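Local coordinates for protein putative N-acetylmuramoyl-L-alanine amidase,autolysin cwp6 (Peptoclostridium difficile, PDB 5J72) that probably cleaves the amide bond between N-acetylmuramic acid and L-alanine in peptidoglycan, using a zinc-bearing amidase domain joined to CWB2 cell wall-binding domains, at residues H403-S408 against R503-T508; A485-E490 against K621-G626. One frame throughout, in Å; residues are numbered along the deposited sequence.

Interaction 1: residues H403-S408 against R503-T508. With NA (sodium ion), chain E.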
loop_
_atom_site.group_PDB
_atom_site.type_symbol
_atom_site.label_atom_id
_atom_site.label_comp_id
_atom_site.label_asym_id
_atom_site.label_seq_id
_atom_site.Cartn_x
_atom_site.Cartn_y
_atom_site.Cartn_z
ATOM N N HIS A 403 -3.235 -6.634 5.650
ATOM C CA HIS A 403 -3.954 -5.333 5.555
ATOM C C HIS A 403 -5.120 -5.241 6.511
ATOM O O HIS A 403 -5.679 -4.165 6.684
ATOM C CB HIS A 403 -4.523 -5.129 4.116
ATOM C CG HIS A 403 -3.446 -4.998 3.093
ATOM N ND1 HIS A 403 -2.303 -4.237 3.329
ATOM C CD2 HIS A 403 -3.292 -5.565 1.879
ATOM C CE1 HIS A 403 -1.504 -4.364 2.271
ATOM N NE2 HIS A 403 -2.079 -5.152 1.379
ATOM N N SER A 404 -5.471 -6.358 7.206
ATOM C CA SER A 404 -6.698 -6.312 8.006
ATOM C C SER A 404 -6.793 -5.223 8.980
ATOM O O SER A 404 -7.833 -4.567 9.055
ATOM C CB SER A 404 -6.885 -7.629 8.778
ATOM O OG SER A 404 -6.934 -8.679 7.848
ATOM N N THR A 405 -5.775 -5.017 9.774
ATOM C CA THR A 405 -5.845 -3.971 10.791
ATOM C C THR A 405 -5.951 -2.534 10.238
ATOM O O THR A 405 -6.763 -1.733 10.703
ATOM C CB THR A 405 -4.605 -4.059 11.683
ATOM O OG1 THR A 405 -4.424 -5.438 12.050
ATOM C CG2 THR A 405 -4.721 -3.239 12.923
ATOM N N ASN A 406 -5.066 -2.184 9.285
ATOM C CA ASN A 406 -5.116 -0.855 8.683
ATOM C C ASN A 406 -6.510 -0.654 8.021
ATOM O O ASN A 406 -7.087 0.398 8.188
ATOM C CB ASN A 406 -4.060 -0.777 7.545
ATOM C CG ASN A 406 -2.622 -0.655 8.077
ATOM O OD1 ASN A 406 -2.410 -0.305 9.251
ATOM N ND2 ASN A 406 -1.591 -0.935 7.291
ATOM N N LEU A 407 -7.011 -1.651 7.245
ATOM C CA LEU A 407 -8.301 -1.451 6.549
ATOM C C LEU A 407 -9.450 -1.273 7.589
ATOM O O LEU A 407 -10.299 -0.392 7.433
ATOM C CB LEU A 407 -8.589 -2.588 5.588
ATOM C CG LEU A 407 -7.582 -2.651 4.435
ATOM C CD1 LEU A 407 -7.901 -3.799 3.570
ATOM C CD2 LEU A 407 -7.695 -1.341 3.575
ATOM N N SER A 408 -9.430 -2.065 8.672
ATOM C CA SER A 408 -10.412 -1.892 9.732
ATOM C C SER A 408 -10.299 -0.547 10.408
ATOM O O SER A 408 -11.290 0.195 10.466
ATOM C CB SER A 408 -10.270 -2.993 10.804
ATOM O OG SER A 408 -11.235 -2.731 11.809
ATOM N N ARG A 503 -8.824 -12.864 15.656
ATOM C CA ARG A 503 -8.225 -11.551 15.839
ATOM C C ARG A 503 -7.125 -11.398 14.786
ATOM O O ARG A 503 -6.473 -12.408 14.412
ATOM C CB ARG A 503 -7.634 -11.377 17.256
ATOM C CG ARG A 503 -6.423 -12.293 17.545
ATOM C CD ARG A 503 -5.799 -11.998 18.951
ATOM N NE ARG A 503 -4.688 -12.925 19.265
ATOM C CZ ARG A 503 -3.416 -12.568 19.196
ATOM N NH1 ARG A 503 -3.058 -11.354 18.819
ATOM N NH2 ARG A 503 -2.470 -13.452 19.540
ATOM N N ASP A 504 -6.913 -10.183 14.291
ATOM C CA ASP A 504 -5.847 -10.008 13.300
ATOM C C ASP A 504 -4.879 -8.980 13.825
ATOM O O ASP A 504 -3.999 -8.513 13.098
ATOM C CB ASP A 504 -6.401 -9.566 11.949
ATOM C CG ASP A 504 -7.446 -8.476 12.072
ATOM O OD1 ASP A 504 -7.181 -7.468 12.770
ATOM O OD2 ASP A 504 -8.520 -8.627 11.470
ATOM N N THR A 505 -5.024 -8.624 15.080
ATOM C CA THR A 505 -4.119 -7.702 15.712
ATOM C C THR A 505 -3.962 -8.059 17.182
ATOM O O THR A 505 -4.645 -8.957 17.692
ATOM C CB THR A 505 -4.687 -6.253 15.584
ATOM O OG1 THR A 505 -3.607 -5.344 15.814
ATOM C CG2 THR A 505 -5.795 -6.017 16.549
ATOM N N ASP A 506 -3.087 -7.356 17.890
ATOM C CA ASP A 506 -2.915 -7.634 19.297
ATOM C C ASP A 506 -4.137 -7.131 20.021
ATOM O O ASP A 506 -4.398 -5.937 19.989
ATOM C CB ASP A 506 -1.652 -6.967 19.840
ATOM C CG ASP A 506 -1.337 -7.343 21.285
ATOM O OD1 ASP A 506 -1.736 -8.432 21.722
ATOM O OD2 ASP A 506 -0.682 -6.549 21.969
ATOM N N LYS A 507 -4.938 -8.025 20.605
ATOM C CA LYS A 507 -6.074 -7.606 21.408
ATOM C C LYS A 507 -6.480 -8.700 22.367
ATOM O O LYS A 507 -6.182 -9.853 22.131
ATOM C CB LYS A 507 -7.272 -7.215 20.578
ATOM C CG LYS A 507 -7.903 -8.324 19.835
ATOM C CD LYS A 507 -9.338 -7.936 19.517
ATOM C CE LYS A 507 -10.179 -9.171 19.311
ATOM N NZ LYS A 507 -11.587 -8.842 18.994
ATOM N N THR A 508 -7.130 -8.324 23.468
ATOM C CA THR A 508 -7.610 -9.283 24.468
ATOM C C THR A 508 -8.846 -10.000 23.916
ATOM O O THR A 508 -9.777 -9.352 23.440
ATOM C CB THR A 508 -7.921 -8.503 25.798
ATOM O OG1 THR A 508 -6.670 -7.961 26.257
ATOM C CG2 THR A 508 -8.483 -9.461 26.920
HETATM NA NA NA E . -11.983 1.059 8.144
HETATM O O HOH W 1 -3.746 -7.422 9.958
#
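T405 and S404 meet D504 and T505 where a CWB2 cell wall-binding domain touches the amidase domain. Helix 404-409 of the CWB2 domain presents S404 and T405 to the loop that follows amidase strand 498-501. The contact is small and lies at the protein surface.

The side chain of D504 can be followed outward. D504 CB packs on S404 CB at 3.7 Å. D504 CG comes closer, to 3.4 Å from S404 CB. It sits between the backbone N and the carbonyl carbon (chi1 44°), which turns the carboxylate over the serine methylene. From there the two oxygens part. D504 OD2 stays 3.3 Å from S404 CB, while the serine hydroxyl has its main polar partner in A401. D504 OD1 accepts a weak hydrogen bond from T405 OG1 at 3.5 Å. The side chains of T405 and D504 run antiparallel alongside each other.

T405 also meets the next residue of the loop. T405 CG2 packs against T505 OG1 at 3.7 Å, with the T405 side chain roughly perpendicular to that of T505. A water accepts from T405 N and may give a weak bond to D504 O.

Farther along the same helix, the backbone oxygens of L407 and S408 bind a sodium ion, completed by S433, K410 and K436. L407 O lies 2.3 Å from the ion.

Interaction 2: residues A485-E490 against K621-G626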
loop_
_atom_site.group_PDB
_atom_site.type_symbol
_atom_site.label_atom_id
_atom_site.label_comp_id
_atom_site.label_asym_id
_atom_site.label_seq_id
_atom_site.Cartn_x
_atom_site.Cartn_y
_atom_site.Cartn_z
ATOM N N ALA A 485 -0.302 -17.090 12.377
ATOM C CA ALA A 485 -1.667 -17.136 11.905
ATOM C C ALA A 485 -1.892 -16.252 10.705
ATOM O O ALA A 485 -2.706 -16.620 9.820
ATOM C CB ALA A 485 -2.680 -16.762 13.040
ATOM N N LEU A 486 -1.243 -15.131 10.628
ATOM C CA LEU A 486 -1.440 -14.241 9.450
ATOM C C LEU A 486 -0.916 -15.012 8.207
ATOM O O LEU A 486 -1.527 -14.936 7.141
ATOM C CB LEU A 486 -0.609 -12.907 9.638
ATOM C CG LEU A 486 -1.377 -11.977 10.683
ATOM C CD1 LEU A 486 -0.383 -10.879 11.244
ATOM C CD2 LEU A 486 -2.627 -11.296 10.023
ATOM N N ALA A 487 0.202 -15.696 8.374
ATOM C CA ALA A 487 0.789 -16.428 7.217
ATOM C C ALA A 487 -0.115 -17.603 6.810
ATOM O O ALA A 487 -0.258 -17.891 5.622
ATOM C CB ALA A 487 2.177 -16.898 7.589
ATOM N N THR A 488 -0.720 -18.311 7.792
ATOM C CA THR A 488 -1.661 -19.370 7.456
ATOM C C THR A 488 -2.850 -18.809 6.702
ATOM O O THR A 488 -3.351 -19.390 5.725
ATOM C CB THR A 488 -2.207 -20.017 8.780
ATOM O OG1 THR A 488 -1.093 -20.527 9.493
ATOM C CG2 THR A 488 -3.277 -21.141 8.482
ATOM N N THR A 489 -3.376 -17.658 7.196
ATOM C CA THR A 489 -4.526 -17.060 6.531
ATOM C C THR A 489 -4.165 -16.681 5.082
ATOM O O THR A 489 -4.946 -16.911 4.143
ATOM C CB THR A 489 -4.966 -15.768 7.348
ATOM O OG1 THR A 489 -5.396 -16.238 8.629
ATOM C CG2 THR A 489 -6.144 -15.053 6.715
ATOM N N GLU A 490 -3.006 -16.099 4.933
ATOM C CA GLU A 490 -2.560 -15.628 3.611
ATOM C C GLU A 490 -2.492 -16.864 2.623
ATOM O O GLU A 490 -2.946 -16.778 1.497
ATOM C CB GLU A 490 -1.153 -15.057 3.741
ATOM C CG GLU A 490 -0.821 -14.293 2.479
ATOM C CD GLU A 490 -1.470 -12.875 2.524
ATOM O OE1 GLU A 490 -2.490 -12.677 3.215
ATOM O OE2 GLU A 490 -0.937 -11.981 1.878
ATOM N N LYS A 621 10.924 -17.553 8.431
ATOM C CA LYS A 621 10.736 -18.874 9.003
ATOM C C LYS A 621 9.378 -18.991 9.703
ATOM O O LYS A 621 8.715 -20.029 9.599
ATOM C CB LYS A 621 11.862 -19.143 9.993
ATOM C CG LYS A 621 13.186 -19.385 9.256
ATOM C CD LYS A 621 14.302 -19.484 10.262
ATOM C CE LYS A 621 15.670 -19.277 9.634
ATOM N NZ LYS A 621 16.710 -19.800 10.566
ATOM N N VAL A 622 8.951 -17.919 10.416
ATOM C CA VAL A 622 7.632 -17.966 11.050
ATOM C C VAL A 622 6.583 -18.014 9.964
ATOM O O VAL A 622 5.575 -18.702 10.086
ATOM C CB VAL A 622 7.438 -16.737 11.983
ATOM C CG1 VAL A 622 5.962 -16.659 12.454
ATOM C CG2 VAL A 622 8.370 -16.856 13.166
ATOM N N LYS A 623 6.826 -17.268 8.861
ATOM C CA LYS A 623 5.868 -17.301 7.767
ATOM C C LYS A 623 5.809 -18.776 7.188
ATOM O O LYS A 623 4.741 -19.258 6.861
ATOM C CB LYS A 623 6.286 -16.311 6.687
ATOM C CG LYS A 623 5.301 -16.360 5.531
ATOM C CD LYS A 623 5.630 -15.337 4.442
ATOM C CE LYS A 623 4.365 -15.067 3.636
ATOM N NZ LYS A 623 3.285 -14.417 4.460
ATOM N N THR A 624 6.940 -19.477 7.123
ATOM C CA THR A 624 6.930 -20.862 6.601
ATOM C C THR A 624 6.093 -21.761 7.530
ATOM O O THR A 624 5.324 -22.598 7.071
ATOM C CB THR A 624 8.359 -21.379 6.502
ATOM O OG1 THR A 624 8.995 -20.559 5.521
ATOM C CG2 THR A 624 8.424 -22.863 6.061
ATOM N N MET A 625 6.230 -21.559 8.833
ATOM C CA MET A 625 5.423 -22.326 9.788
ATOM C C MET A 625 3.965 -22.096 9.508
ATOM O O MET A 625 3.195 -23.064 9.441
ATOM C CB MET A 625 5.763 -21.888 11.208
ATOM C CG MET A 625 4.825 -22.545 12.251
ATOM S SD MET A 625 5.021 -24.373 12.364
ATOM C CE MET A 625 6.698 -24.516 13.180
ATOM N N GLY A 626 3.519 -20.802 9.302
ATOM C CA GLY A 626 2.101 -20.585 9.043
ATOM C C GLY A 626 1.665 -21.192 7.710
ATOM O O GLY A 626 0.559 -21.727 7.585
#
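A487 and T488 pack against K623 and G626 where two helices of the zinc amidase domain cross. Helices 477-494 and 619-637 belong to the Amidase_3 fold, in which helices pack around a mixed beta-sheet. Over these short segments the axes approach to 7.3 Å and cross at -53°. Such a close approach is possible because small residues, alanine and glycine, face each other.

The tight part is at A487, T488 and G626. A487 CB rests on the backbone of the other helix, 3.6 Å from K623 O. G626 has no side chain, and G626 CA lies 4.0 Å from A487 CB. The backbones come close here, with the CA atoms of T488 and G626 4.3 Å apart. T488 OG1 donates a hydrogen bond to G626 O at 2.8 Å. The hydroxyl is anti to its own carbonyl carbon (chi1 -59°), close beside the backbone N. It reaches the acceptor from the side, with a C=O...donor angle of 106°. T488 OG1 also bonds T484 O one turn back, so its single proton is probably shared between the two helices. T488 CA adds a CH...O contact to the same G626 oxygen. Behind this helix, I456 of strand 453-458 touches T488.

The outer part of the K623 side chain is looser and partly exposed. K623 has two conformers. In one of them the chain lies alongside A487, with K623 CG 3.8 Å from A487 CB. It stays extended until it bends near its end. There K623 NZ forms a salt bridge with D345 and a hydrogen bond with Y402 OH. The carboxylate of E490 is also nearby but is held elsewhere. E490 OE2 bonds S400 OG, and E490 OE1 accepts from A401 N.

How the interactions relate
From the N terminus, the chain first reaches 403-408, in the third CWB2 range. Within the amidase domain it passes through 485-490, on helix 477-494. Strand 498-501 follows, and the chain turns into 503-508, where interaction 1 closes a loop of 94 intervening residues. It ends near the C terminus at 621-626, where interaction 2 closes a loop of 130. The segments alternate, so the two loops cross. Interaction 1 joins two domains, whereas interaction 2 joins two helices of one domain. Their centres are 16 Å apart. Residues 400-402, just before 403-408, also meet side chains of interaction 2, so both contacts border the same domain junction.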